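Local coordinates for protein nicotinate phosphoribosyltransferase (Vibrio cholerae, PDB 4HL7) that probably catalyses the ATP-dependent joining of nicotinate to 5-phosphoribosyl diphosphate, giving nicotinate mononucleotide on the way to NAD, at residues A[325-328]-A[329-333]. Numbering follows the deposited sequence.
Sequences DGLD and FDQAL
The carboxylate of D328 takes both the backbone N-H and the side-chain amide of Q331 where D328 serves as N-cap of helix 329-339, the helix that follows strand 320-323 of the parallel sheet in the barrel-like domain. The cap itself is short and straight: Q331 N gives its hydrogen to D328 OD2 at 2.8 Å (168°), approaching nearly along the C-O axis. With chi1 at 49°, D328 holds CG between its own N and carbonyl carbon, which turns the carboxylate back over the first turn. D328 O is used as well, accepting from A332 N at 3.1 Å in the first i to i+4 bond of the helix.

The Q331 chain leaves the helix and runs back along the incoming loop, extended beyond CG, to bring NE2 to two acceptors and OE1 to a water. Q331 NE2 donates to D328 OD1 at 3.1 Å, reaching it from above the carboxylate, whose plane stands 82° from that of the amide. A weak second bond runs from Q331 NE2 to G326 O at 3.3 Å. L327, which touches Q331 OE1 with CD2, is buried against F347 and I349, while F329 meets F352 edge-to-face. On the other end of the amide, one water donates to both Q331 OE1 and D325 O, 2.7 Å from each.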
loop_
_atom_site.group_PDB
_atom_site.type_symbol
_atom_site.label_atom_id
_atom_site.label_comp_id
_atom_site.label_asym_id
_atom_site.label_seq_id
_atom_site.Cartn_x
_atom_site.Cartn_y
_atom_site.Cartn_z
ATOM N N ASP A 325 3.404 -9.624 1.357
ATOM C CA ASP A 325 2.965 -10.229 0.084
ATOM C C ASP A 325 1.803 -11.200 0.235
ATOM O O ASP A 325 1.989 -12.427 0.211
ATOM C CB ASP A 325 4.120 -10.930 -0.662
ATOM C CG ASP A 325 3.736 -11.325 -2.088
ATOM O OD1 ASP A 325 2.730 -10.820 -2.612
ATOM O OD2 ASP A 325 4.418 -12.169 -2.666
ATOM N N GLY A 326 0.592 -10.662 0.355
ATOM C CA GLY A 326 -0.622 -11.452 0.369
ATOM C C GLY A 326 -0.640 -12.510 1.468
ATOM O O GLY A 326 -0.994 -13.656 1.230
ATOM N N LEU A 327 -0.302 -12.102 2.690
ATOM C CA LEU A 327 -0.160 -13.071 3.812
ATOM C C LEU A 327 -1.463 -13.533 4.399
ATOM O O LEU A 327 -2.449 -12.824 4.358
ATOM C CB LEU A 327 0.650 -12.409 4.937
ATOM C CG LEU A 327 2.094 -12.242 4.420
ATOM C CD1 LEU A 327 2.810 -11.228 5.289
ATOM C CD2 LEU A 327 2.898 -13.559 4.384
ATOM N N ASP A 328 -1.400 -14.677 5.062
ATOM C CA ASP A 328 -2.405 -15.117 6.016
ATOM C C ASP A 328 -1.613 -15.578 7.254
ATOM O O ASP A 328 -0.351 -15.534 7.258
ATOM C CB ASP A 328 -3.232 -16.301 5.448
ATOM C CG ASP A 328 -2.354 -17.409 4.867
ATOM O OD1 ASP A 328 -2.630 -17.783 3.681
ATOM O OD2 ASP A 328 -1.406 -17.935 5.586
ATOM N N PHE A 329 -2.318 -16.016 8.292
ATOM C CA PHE A 329 -1.598 -16.223 9.587
ATOM C C PHE A 329 -0.696 -17.442 9.514
ATOM O O PHE A 329 0.376 -17.469 10.131
ATOM C CB PHE A 329 -2.559 -16.402 10.784
ATOM C CG PHE A 329 -3.269 -15.142 11.246
ATOM C CD1 PHE A 329 -2.697 -13.874 11.110
ATOM C CD2 PHE A 329 -4.497 -15.254 11.918
ATOM C CE1 PHE A 329 -3.377 -12.736 11.568
ATOM C CE2 PHE A 329 -5.182 -14.118 12.419
ATOM C CZ PHE A 329 -4.622 -12.856 12.241
ATOM N N ASP A 330 -1.119 -18.488 8.762
ATOM C CA ASP A 330 -0.257 -19.645 8.670
ATOM C C ASP A 330 1.041 -19.366 7.927
ATOM O O ASP A 330 2.110 -19.871 8.275
ATOM C CB ASP A 330 -1.027 -20.882 8.136
ATOM C CG ASP A 330 -2.049 -21.355 9.143
ATOM O OD1 ASP A 330 -1.635 -21.719 10.272
ATOM O OD2 ASP A 330 -3.254 -21.292 8.861
ATOM N N GLN A 331 0.972 -18.565 6.887
ATOM C CA GLN A 331 2.214 -18.086 6.247
ATOM C C GLN A 331 3.110 -17.266 7.253
ATOM O O GLN A 331 4.350 -17.400 7.292
ATOM C CB GLN A 331 1.851 -17.195 5.071
ATOM C CG GLN A 331 1.342 -17.899 3.801
ATOM C CD GLN A 331 1.103 -16.867 2.654
ATOM O OE1 GLN A 331 2.027 -16.213 2.206
ATOM N NE2 GLN A 331 -0.142 -16.716 2.231
ATOM N N ALA A 332 2.467 -16.453 8.060
ATOM C CA ALA A 332 3.188 -15.567 8.965
ATOM C C ALA A 332 3.914 -16.431 10.006
ATOM O O ALA A 332 5.127 -16.238 10.251
ATOM C CB ALA A 332 2.241 -14.593 9.613
ATOM N N LEU A 333 3.205 -17.444 10.544
ATOM C CA LEU A 333 3.856 -18.291 11.594
ATOM C C LEU A 333 5.066 -19.033 11.051
ATOM O O LEU A 333 6.074 -19.222 11.750
ATOM C CB LEU A 333 2.860 -19.228 12.268
ATOM C CG LEU A 333 1.736 -18.549 13.071
ATOM C CD1 LEU A 333 0.777 -19.582 13.741
ATOM C CD2 LEU A 333 2.247 -17.526 14.095
HETATM O O HOH W 1 2.230 -15.100 -0.233
#